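PDB 2YEQ: alkaline phosphatase D from Bacillus subtilis, which hydrolyses phosphate esters as a phosphodiesterase and alkaline phosphatase, with iron and calcium in its active site. Local coordinates for residues F147-Y152 / V205-D210; N274-R279 / L328-F333; D418-T423 / E501-R506. One frame throughout, in Å; residues are numbered along the deposited sequence.

Interaction 1: F147-Y152 / V205-D210; sequences FHLGDY and VVTWDD. With CA (calcium ion), chain B; FE (Fe (III) ion), chain C; CA (calcium ion), chain D.
Asp151 OD2 is shared by iron(III) and a calcium that it meets at 2.5 Å, and across the contact Asp209 and Asp210 grip the same calcium. Asp209 OD2 binds it at 2.3 Å, while OD1 pairs with Arg279. Asp210 bridges too, OD1 to the shared calcium and OD2 to the second, its CG set between the backbone N and the carbonyl carbon (chi1 49°). Asp380 also binds the shared calcium; Cys124, Tyr154 and His382 join Asp151 on iron. Such metal loops at strand ends, here carrying one iron and two calciums, fit the calcineurin-like phosphatase clan. They follow parallel strands 145-148 and 203-206, whose last bonds run from His148 N to Val205 O (3.0 Å) and Thr207 N to His148 O (2.9 Å). Gly150, lacking a CB to strike Asp209, lets the loops close up. Phe147 lies beside Val205, CD1 reaching CB at 3.7 Å; an alanine here would probably leave a gap beside Val205, where the ring also meets Phe121 and Phe265. Asp151 OD1, also held by His211, sits 3.0 Å from Asp210 OD1; the calcium charge probably offsets this closeness of two acceptors, and the shared carboxylate holds two cations together.

Interaction 2: N274-R279 / L328-F333; sequences NVLDTR and LAQQIF
Backbone bonds come first: Ala329 N gives to Asn274 O at 2.9 Å, and Leu276 N to Ala329 O at 3.0 Å, pairing the ends of two parallel strands. Beyond them, side-chain bonds take over. The chain of Gln331 bends at chi2 (72°), and its amide then bridges two points of the other segment. NE2 donates almost straight (177°) to Leu276 O at 2.9 Å; the acceptor lies in the amide plane, whereas the donor stands above the plane of the carbonyl. OE1 takes the hydroxyl of Thr278, OG1 at 2.7 Å from above the amide plane, and a weak bond from Thr278 N. Strands 271-275 and 325-329 are neighbours in a mixed sheet, joined by a beta-alpha-beta crossover whose helix 308-320 packs on the face carrying Asn274 and Leu328. Among apolar contacts, Leu276 CD1 packs on Gln330 CB at 3.8 Å beyond the strand ends, while Val275 CG2 meets Ala329 CB at 4.3 Å on the sheet's other face. Local side-chain bonds follow: Asp277 OD1 accepts from Arg279 N in an Asx turn and also takes Trp208 NE1, and Gln330 NE2 gives to Ile332 O at 2.8 Å. Charge pairs with Asp209 and Asp350 hold Arg279, whose NH2 passes Ile332 CG2.

Interaction 3: D418-T423 / E501-R506; sequences DKRADT and EVEEDR. With EDO (1,2-ethanediol), chain M; EDO (1,2-ethanediol), chain N; PO4 (phosphate ion), chain E.
Arg420 bends at chi3 (-94°), which turns NE aside from the line of the chain, and Glu503, its CG anti to the backbone N, bends at chi2 (63°); NH2 of Arg420 then meets Glu503 OE1 in a salt bridge of 2.9 Å. The planes stand 65° apart, consistent with a single-nitrogen contact rather than a two-pronged one. The pair heads a salt-bridge network of Arg420, Asp422, Glu501, Glu503 and Arg506, which ties the loop before helix 423-429 to the start of helix 504-520. Glu501 OE1 is a looser member: it lies 3.6 Å from Arg420 NH1, well out of the guanidinium plane, and acts through charge alone. Asp422 OD1 makes a long ion pair within its own loop, near the plane of the same guanidinium. Its other oxygen, OD2, accepts Glu503 N at 2.9 Å from above the carboxylate plane, and would probably interact favourably with the start of the helix. One backbone bond crosses as well, Ala421 N to Glu501 O at 3.0 Å. Ala421 CB packs against Val502 CG1 at 3.9 Å, and CD of Arg420 against CB of Glu501. Glu503 also looks the other way: OE2 receives both NE and NH2 of Arg506, side-on and in the guanidinium plane, NH2 at 2.8 Å. The remaining nitrogen, Arg506 NH1, donates to O1 of the bound phosphate ion at 2.8 Å.

How the interactions relate
The contacts come in series along the chain. Interactions 1 and 2 have centres 9 Å apart and lie at strand ends in two different mixed sheets, strands 145-148 and 203-206 in one, 271-275 and 325-329 in the other. They touch: Asp209 OD1 and Arg279 NE form a salt bridge of 2.8 Å, which probably helps position Asp209, a calcium ligand, from the second shell. Thr207 OG1 probably bonds to Leu276 O as well. Interaction 3 has its centre about 24 Å from each of the other two, with nearest atoms about 7 Å away. Its helix 504-520 nevertheless brings Arg506 to the phosphate beside the metals, so the C-terminal helix reaches the active site built by the sheets.

Interaction 1: F147-Y152 / V205-D210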
loop_
_atom_site.group_PDB
_atom_site.type_symbol
_atom_site.label_atom_id
_atom_site.label_comp_id
_atom_site.label_asym_id
_atom_site.label_seq_id
_atom_site.Cartn_x
_atom_site.Cartn_y
_atom_site.Cartn_z
ATOM N N PHE A 147 6.764 -2.483 -0.682
ATOM C CA PHE A 147 5.579 -1.902 -1.335
ATOM C C PHE A 147 4.560 -1.465 -0.309
ATOM O O PHE A 147 4.275 -2.172 0.650
ATOM C CB PHE A 147 4.860 -2.944 -2.222
ATOM C CG PHE A 147 5.605 -3.304 -3.460
ATOM C CD1 PHE A 147 5.484 -2.545 -4.599
ATOM C CD2 PHE A 147 6.410 -4.442 -3.502
ATOM C CE1 PHE A 147 6.158 -2.875 -5.750
ATOM C CE2 PHE A 147 7.092 -4.788 -4.673
ATOM C CZ PHE A 147 6.964 -4.000 -5.788
ATOM N N HIS A 148 3.995 -0.278 -0.491
ATOM C CA HIS A 148 2.834 0.098 0.274
ATOM C C HIS A 148 1.654 0.184 -0.696
ATOM O O HIS A 148 1.758 0.780 -1.762
ATOM C CB HIS A 148 3.053 1.399 1.045
ATOM C CG HIS A 148 2.112 1.553 2.190
ATOM N ND1 HIS A 148 0.799 1.927 2.020
ATOM C CD2 HIS A 148 2.277 1.346 3.511
ATOM C CE1 HIS A 148 0.196 1.937 3.193
ATOM N NE2 HIS A 148 1.071 1.589 4.118
ATOM N N LEU A 149 0.551 -0.454 -0.326
ATOM C CA LEU A 149 -0.584 -0.654 -1.241
ATOM C C LEU A 149 -1.822 0.170 -0.879
ATOM O O LEU A 149 -2.896 -0.048 -1.455
ATOM C CB LEU A 149 -0.984 -2.127 -1.284
ATOM C CG LEU A 149 0.124 -3.098 -1.719
ATOM C CD1 LEU A 149 -0.445 -4.532 -1.772
ATOM C CD2 LEU A 149 0.773 -2.692 -3.029
ATOM N N GLY A 150 -1.688 1.068 0.097
ATOM C CA GLY A 150 -2.729 2.109 0.361
ATOM C C GLY A 150 -3.149 2.235 1.811
ATOM O O GLY A 150 -2.764 1.430 2.665
ATOM N N ASP A 151 -3.997 3.245 2.061
ATOM C CA ASP A 151 -4.420 3.648 3.366
ATOM C C ASP A 151 -3.182 3.878 4.243
ATOM O O ASP A 151 -3.120 3.439 5.375
ATOM C CB ASP A 151 -5.386 2.655 3.990
ATOM C CG ASP A 151 -6.737 2.579 3.267
ATOM O OD1 ASP A 151 -6.921 3.243 2.236
ATOM O OD2 ASP A 151 -7.600 1.779 3.742
ATOM N N TYR A 152 -2.213 4.581 3.672
ATOM C CA TYR A 152 -1.049 5.042 4.414
ATOM C C TYR A 152 -1.413 6.077 5.478
ATOM O O TYR A 152 -0.764 6.124 6.531
ATOM C CB TYR A 152 -0.036 5.612 3.450
ATOM C CG TYR A 152 1.318 5.915 4.036
ATOM C CD1 TYR A 152 1.540 7.083 4.754
ATOM C CD2 TYR A 152 2.401 5.052 3.830
ATOM C CE1 TYR A 152 2.807 7.386 5.277
ATOM C CE2 TYR A 152 3.685 5.353 4.356
ATOM C CZ TYR A 152 3.868 6.523 5.078
ATOM O OH TYR A 152 5.102 6.828 5.597
ATOM N N VAL A 205 8.187 1.435 -2.809
ATOM C CA VAL A 205 7.354 1.670 -3.977
ATOM C C VAL A 205 5.938 1.797 -3.441
ATOM O O VAL A 205 5.329 0.820 -2.993
ATOM C CB VAL A 205 7.485 0.547 -5.015
ATOM C CG1 VAL A 205 6.619 0.823 -6.276
ATOM C CG2 VAL A 205 8.954 0.431 -5.438
ATOM N N VAL A 206 5.414 3.023 -3.430
ATOM C CA VAL A 206 4.109 3.260 -2.829
ATOM C C VAL A 206 3.026 3.458 -3.900
ATOM O O VAL A 206 3.288 3.992 -4.983
ATOM C CB VAL A 206 4.160 4.509 -1.878
ATOM C CG1 VAL A 206 5.184 4.275 -0.734
ATOM C CG2 VAL A 206 4.528 5.774 -2.671
ATOM N N THR A 207 1.810 3.034 -3.564
ATOM C CA THR A 207 0.615 3.412 -4.310
ATOM C C THR A 207 -0.497 3.567 -3.313
ATOM O O THR A 207 -0.435 2.983 -2.230
ATOM C CB THR A 207 0.269 2.402 -5.421
ATOM O OG1 THR A 207 -0.823 2.917 -6.180
ATOM C CG2 THR A 207 -0.045 0.970 -4.835
ATOM N N TRP A 208 -1.489 4.402 -3.619
ATOM C CA TRP A 208 -2.489 4.781 -2.609
ATOM C C TRP A 208 -3.745 3.957 -2.798
ATOM O O TRP A 208 -3.914 3.325 -3.829
ATOM C CB TRP A 208 -2.835 6.281 -2.717
ATOM C CG TRP A 208 -3.139 6.774 -4.082
ATOM C CD1 TRP A 208 -3.875 6.151 -5.051
ATOM C CD2 TRP A 208 -2.720 8.026 -4.639
ATOM N NE1 TRP A 208 -3.924 6.943 -6.182
ATOM C CE2 TRP A 208 -3.230 8.097 -5.951
ATOM C CE3 TRP A 208 -1.979 9.103 -4.145
ATOM C CZ2 TRP A 208 -3.000 9.188 -6.783
ATOM C CZ3 TRP A 208 -1.743 10.183 -4.968
ATOM C CH2 TRP A 208 -2.266 10.225 -6.281
ATOM N N ASP A 209 -4.620 3.983 -1.811
ATOM C CA ASP A 209 -5.988 3.505 -1.971
ATOM C C ASP A 209 -6.919 4.676 -1.623
ATOM O O ASP A 209 -6.630 5.809 -2.036
ATOM C CB ASP A 209 -6.285 2.241 -1.141
ATOM C CG ASP A 209 -7.612 1.569 -1.544
ATOM O OD1 ASP A 209 -7.948 1.570 -2.767
ATOM O OD2 ASP A 209 -8.346 1.080 -0.611
ATOM N N ASP A 210 -7.997 4.443 -0.887
ATOM C CA ASP A 210 -9.020 5.508 -0.706
ATOM C C ASP A 210 -8.707 6.492 0.395
ATOM O O ASP A 210 -8.942 7.688 0.222
ATOM C CB ASP A 210 -10.450 4.962 -0.510
ATOM C CG ASP A 210 -10.555 3.868 0.520
ATOM O OD1 ASP A 210 -9.526 3.188 0.812
ATOM O OD2 ASP A 210 -11.673 3.663 1.053
HETATM CA CA CA B . -8.804 1.095 1.641
HETATM FE FE FE C . -7.749 0.384 5.373
HETATM CA CA CA D . -12.745 2.097 2.322
HETATM O O HOH W 1 -6.435 0.097 1.587
HETATM O O HOH W 2 -13.817 0.675 3.664
HETATM O O HOH W 3 -12.268 0.405 0.745
#

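Interaction 2: N274-R279 / L328-F333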
loop_
_atom_site.group_PDB
_atom_site.type_symbol
_atom_site.label_atom_id
_atom_site.label_comp_id
_atom_site.label_asym_id
_atom_site.label_seq_id
_atom_site.Cartn_x
_atom_site.Cartn_y
_atom_site.Cartn_z
ATOM N N ASN A 274 3.826 -4.279 -12.106
ATOM C CA ASN A 274 2.863 -3.279 -12.560
ATOM C C ASN A 274 2.189 -2.735 -11.329
ATOM O O ASN A 274 1.378 -3.420 -10.714
ATOM C CB ASN A 274 1.834 -3.933 -13.484
ATOM C CG ASN A 274 2.486 -4.601 -14.690
ATOM O OD1 ASN A 274 2.890 -3.936 -15.644
ATOM N ND2 ASN A 274 2.691 -5.917 -14.594
ATOM N N VAL A 275 2.552 -1.509 -10.963
ATOM C CA VAL A 275 1.978 -0.833 -9.811
ATOM C C VAL A 275 0.736 -0.043 -10.303
ATOM O O VAL A 275 0.870 0.893 -11.078
ATOM C CB VAL A 275 3.024 0.125 -9.163
ATOM C CG1 VAL A 275 2.448 0.793 -7.962
ATOM C CG2 VAL A 275 4.316 -0.674 -8.771
ATOM N N LEU A 276 -0.445 -0.459 -9.859
ATOM C CA LEU A 276 -1.691 0.051 -10.377
ATOM C C LEU A 276 -2.266 1.151 -9.481
ATOM O O LEU A 276 -1.849 1.342 -8.289
ATOM C CB LEU A 276 -2.717 -1.075 -10.486
ATOM C CG LEU A 276 -2.285 -2.344 -11.244
ATOM C CD1 LEU A 276 -3.468 -3.329 -11.361
ATOM C CD2 LEU A 276 -1.680 -2.023 -12.596
ATOM N N ASP A 277 -3.236 1.854 -10.068
ATOM C CA ASP A 277 -4.039 2.874 -9.388
ATOM C C ASP A 277 -5.497 2.607 -9.718
ATOM O O ASP A 277 -5.967 2.929 -10.808
ATOM C CB ASP A 277 -3.554 4.251 -9.863
ATOM C CG ASP A 277 -4.298 5.435 -9.195
ATOM O OD1 ASP A 277 -5.271 5.229 -8.441
ATOM O OD2 ASP A 277 -3.848 6.568 -9.454
ATOM N N THR A 278 -6.202 1.988 -8.778
ATOM C CA THR A 278 -7.571 1.585 -8.977
ATOM C C THR A 278 -8.572 2.561 -8.346
ATOM O O THR A 278 -9.751 2.236 -8.248
ATOM C CB THR A 278 -7.820 0.154 -8.426
ATOM O OG1 THR A 278 -7.558 0.106 -7.005
ATOM C CG2 THR A 278 -6.919 -0.896 -9.186
ATOM N N ARG A 279 -8.090 3.723 -7.889
ATOM C CA ARG A 279 -8.952 4.786 -7.355
ATOM C C ARG A 279 -9.148 5.953 -8.286
ATOM O O ARG A 279 -10.270 6.453 -8.394
ATOM C CB ARG A 279 -8.396 5.371 -6.048
ATOM C CG ARG A 279 -8.612 4.502 -4.859
ATOM C CD ARG A 279 -10.027 4.346 -4.447
ATOM N NE ARG A 279 -10.132 3.240 -3.507
ATOM C CZ ARG A 279 -11.251 2.634 -3.130
ATOM N NH1 ARG A 279 -12.465 3.035 -3.560
ATOM N NH2 ARG A 279 -11.170 1.601 -2.310
ATOM N N LEU A 328 0.990 -7.779 -10.254
ATOM C CA LEU A 328 0.072 -6.652 -10.107
ATOM C C LEU A 328 0.098 -6.192 -8.649
ATOM O O LEU A 328 -0.439 -6.833 -7.777
ATOM C CB LEU A 328 -1.359 -7.047 -10.497
ATOM C CG LEU A 328 -1.655 -7.589 -11.896
ATOM C CD1 LEU A 328 -3.199 -7.547 -12.162
ATOM C CD2 LEU A 328 -0.855 -6.854 -12.913
ATOM N N ALA A 329 0.777 -5.095 -8.392
ATOM C CA ALA A 329 0.829 -4.529 -7.049
ATOM C C ALA A 329 -0.306 -3.518 -6.994
ATOM O O ALA A 329 -0.204 -2.461 -7.607
ATOM C CB ALA A 329 2.146 -3.834 -6.836
ATOM N N GLN A 330 -1.352 -3.835 -6.253
ATOM C CA GLN A 330 -2.573 -3.035 -6.310
ATOM C C GLN A 330 -3.335 -3.083 -5.004
ATOM O O GLN A 330 -2.815 -3.585 -3.999
ATOM C CB GLN A 330 -3.418 -3.445 -7.534
ATOM C CG GLN A 330 -3.873 -4.894 -7.542
ATOM C CD GLN A 330 -5.186 -5.081 -6.848
ATOM O OE1 GLN A 330 -6.164 -4.364 -7.130
ATOM N NE2 GLN A 330 -5.216 -5.993 -5.893
ATOM N N GLN A 331 -4.564 -2.543 -4.993
ATOM C CA GLN A 331 -5.212 -2.143 -3.758
ATOM C C GLN A 331 -6.202 -3.088 -3.164
ATOM O O GLN A 331 -6.281 -3.223 -1.930
ATOM C CB GLN A 331 -5.951 -0.802 -3.992
ATOM C CG GLN A 331 -5.059 0.388 -4.290
ATOM C CD GLN A 331 -4.418 0.389 -5.662
ATOM O OE1 GLN A 331 -4.919 -0.217 -6.624
ATOM N NE2 GLN A 331 -3.297 1.119 -5.774
ATOM N N ILE A 332 -7.027 -3.696 -4.020
ATOM C CA ILE A 332 -8.279 -4.283 -3.577
ATOM C C ILE A 332 -8.447 -5.766 -3.977
ATOM O O ILE A 332 -7.785 -6.279 -4.874
ATOM C CB ILE A 332 -9.482 -3.444 -4.118
ATOM C CG1 ILE A 332 -9.310 -3.159 -5.602
ATOM C CG2 ILE A 332 -9.664 -2.112 -3.306
ATOM C CD1 ILE A 332 -10.614 -2.742 -6.323
ATOM N N PHE A 333 -9.344 -6.434 -3.284
ATOM C CA PHE A 333 -9.541 -7.882 -3.431
ATOM C C PHE A 333 -9.868 -8.274 -4.879
ATOM O O PHE A 333 -10.877 -7.846 -5.447
ATOM C CB PHE A 333 -10.613 -8.328 -2.469
ATOM C CG PHE A 333 -10.497 -9.765 -2.013
ATOM C CD1 PHE A 333 -10.829 -10.811 -2.858
ATOM C CD2 PHE A 333 -10.121 -10.061 -0.716
ATOM C CE1 PHE A 333 -10.745 -12.156 -2.414
ATOM C CE2 PHE A 333 -10.063 -11.383 -0.268
ATOM C CZ PHE A 333 -10.363 -12.422 -1.131
#

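Interaction 3: D418-T423 / E501-R506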
loop_
_atom_site.group_PDB
_atom_site.type_symbol
_atom_site.label_atom_id
_atom_site.label_comp_id
_atom_site.label_asym_id
_atom_site.label_seq_id
_atom_site.Cartn_x
_atom_site.Cartn_y
_atom_site.Cartn_z
ATOM N N ASP A 418 -7.354 -15.173 15.172
ATOM C CA ASP A 418 -6.908 -16.115 14.155
ATOM C C ASP A 418 -7.999 -16.357 13.103
ATOM O O ASP A 418 -7.713 -16.550 11.925
ATOM C CB ASP A 418 -6.454 -17.448 14.787
ATOM C CG ASP A 418 -5.531 -18.216 13.889
ATOM O OD1 ASP A 418 -4.323 -17.854 13.793
ATOM O OD2 ASP A 418 -6.020 -19.154 13.230
ATOM N N LYS A 419 -9.241 -16.312 13.546
ATOM C CA LYS A 419 -10.397 -16.697 12.749
ATOM C C LYS A 419 -11.582 -15.830 13.165
ATOM O O LYS A 419 -11.637 -15.394 14.311
ATOM C CB LYS A 419 -10.713 -18.169 13.073
ATOM C CG LYS A 419 -11.699 -18.881 12.173
ATOM C CD LYS A 419 -11.673 -20.403 12.486
ATOM C CE LYS A 419 -12.919 -21.121 11.997
ATOM N NZ LYS A 419 -12.603 -22.526 11.614
ATOM N N ARG A 420 -12.537 -15.645 12.253
ATOM C CA ARG A 420 -13.765 -14.853 12.479
ATOM C C ARG A 420 -15.014 -15.749 12.404
ATOM O O ARG A 420 -14.926 -16.912 12.056
ATOM C CB ARG A 420 -13.913 -13.821 11.357
ATOM C CG ARG A 420 -12.934 -12.731 11.362
ATOM C CD ARG A 420 -13.548 -11.475 10.814
ATOM N NE ARG A 420 -13.341 -11.260 9.382
ATOM C CZ ARG A 420 -12.601 -10.257 8.872
ATOM N NH1 ARG A 420 -11.937 -9.385 9.659
ATOM N NH2 ARG A 420 -12.512 -10.127 7.560
ATOM N N ALA A 421 -16.176 -15.170 12.686
ATOM C CA ALA A 421 -17.454 -15.885 12.635
ATOM C C ALA A 421 -17.836 -16.374 11.230
ATOM O O ALA A 421 -18.507 -17.376 11.104
ATOM C CB ALA A 421 -18.549 -15.004 13.205
ATOM N N ASP A 422 -17.390 -15.698 10.177
ATOM C CA ASP A 422 -17.810 -16.039 8.820
ATOM C C ASP A 422 -16.720 -16.761 8.033
ATOM O O ASP A 422 -16.902 -17.105 6.870
ATOM C CB ASP A 422 -18.274 -14.776 8.060
ATOM C CG ASP A 422 -17.185 -13.717 7.936
ATOM O OD1 ASP A 422 -16.102 -13.869 8.542
ATOM O OD2 ASP A 422 -17.410 -12.721 7.219
ATOM N N THR A 423 -15.580 -17.018 8.666
ATOM C CA THR A 423 -14.464 -17.643 7.960
ATOM C C THR A 423 -14.793 -18.985 7.311
ATOM O O THR A 423 -14.503 -19.195 6.125
ATOM C CB THR A 423 -13.248 -17.826 8.891
ATOM O OG1 THR A 423 -12.878 -16.559 9.436
ATOM C CG2 THR A 423 -12.065 -18.421 8.124
ATOM N N GLU A 501 -16.453 -11.308 14.838
ATOM C CA GLU A 501 -16.449 -10.356 13.732
ATOM C C GLU A 501 -16.881 -11.045 12.421
ATOM O O GLU A 501 -16.709 -12.263 12.264
ATOM C CB GLU A 501 -15.058 -9.689 13.571
ATOM C CG GLU A 501 -14.936 -8.228 14.131
ATOM C CD GLU A 501 -13.965 -7.298 13.326
ATOM O OE1 GLU A 501 -13.787 -7.465 12.090
ATOM O OE2 GLU A 501 -13.380 -6.374 13.938
ATOM N N VAL A 502 -17.461 -10.265 11.499
ATOM C CA VAL A 502 -17.770 -10.725 10.145
ATOM C C VAL A 502 -17.315 -9.634 9.197
ATOM O O VAL A 502 -17.072 -8.519 9.628
ATOM C CB VAL A 502 -19.272 -11.003 9.949
ATOM C CG1 VAL A 502 -19.718 -12.157 10.836
ATOM C CG2 VAL A 502 -20.111 -9.734 10.241
ATOM N N GLU A 503 -17.176 -9.943 7.915
ATOM C CA GLU A 503 -16.686 -8.947 6.967
ATOM C C GLU A 503 -17.501 -7.629 6.998
ATOM O O GLU A 503 -16.912 -6.546 6.918
ATOM C CB GLU A 503 -16.660 -9.514 5.554
ATOM C CG GLU A 503 -16.080 -8.577 4.504
ATOM C CD GLU A 503 -14.615 -8.228 4.738
ATOM O OE1 GLU A 503 -13.895 -9.080 5.296
ATOM O OE2 GLU A 503 -14.192 -7.102 4.348
ATOM N N GLU A 504 -18.834 -7.737 7.127
ATOM C CA GLU A 504 -19.731 -6.563 7.142
ATOM C C GLU A 504 -19.329 -5.531 8.232
ATOM O O GLU A 504 -19.645 -4.345 8.117
ATOM C CB GLU A 504 -21.203 -6.998 7.308
ATOM C CG GLU A 504 -22.274 -5.894 7.018
ATOM C CD GLU A 504 -22.442 -5.536 5.517
ATOM O OE1 GLU A 504 -22.172 -6.378 4.637
ATOM O OE2 GLU A 504 -22.866 -4.399 5.220
ATOM N N ASP A 505 -18.621 -5.964 9.271
ATOM C CA ASP A 505 -18.195 -5.025 10.328
ATOM C C ASP A 505 -17.310 -3.883 9.836
ATOM O O ASP A 505 -17.431 -2.759 10.318
ATOM C CB ASP A 505 -17.530 -5.754 11.477
ATOM C CG ASP A 505 -18.501 -6.643 12.233
ATOM O OD1 ASP A 505 -19.697 -6.305 12.341
ATOM O OD2 ASP A 505 -18.083 -7.702 12.719
ATOM N N ARG A 506 -16.465 -4.152 8.852
ATOM C CA ARG A 506 -15.629 -3.112 8.280
ATOM C C ARG A 506 -16.498 -2.003 7.607
ATOM O O ARG A 506 -16.286 -0.823 7.869
ATOM C CB ARG A 506 -14.607 -3.722 7.314
ATOM C CG ARG A 506 -13.582 -2.738 6.756
ATOM C CD ARG A 506 -12.446 -3.444 6.055
ATOM N NE ARG A 506 -12.920 -4.317 4.978
ATOM C CZ ARG A 506 -12.926 -4.033 3.681
ATOM N NH1 ARG A 506 -12.453 -2.874 3.205
ATOM N NH2 ARG A 506 -13.396 -4.938 2.828
HETATM C C1 EDO M . -20.323 -9.444 4.649
HETATM O O1 EDO M . -20.242 -9.973 5.980
HETATM C C2 EDO M . -21.610 -9.903 3.958
HETATM O O2 EDO M . -22.710 -9.103 4.406
HETATM C C1 EDO N . -3.885 -17.898 18.187
HETATM O O1 EDO N . -3.608 -18.277 19.549
HETATM C C2 EDO N . -3.868 -19.055 17.191
HETATM O O2 EDO N . -3.072 -18.717 16.051
HETATM P P PO4 E . -10.460 0.404 4.295
HETATM O O1 PO4 E . -11.601 -0.514 4.538
HETATM O O2 PO4 E . -10.577 1.307 3.104
HETATM O O3 PO4 E . -9.968 1.048 5.575
HETATM O O4 PO4 E . -9.253 -0.430 3.772
#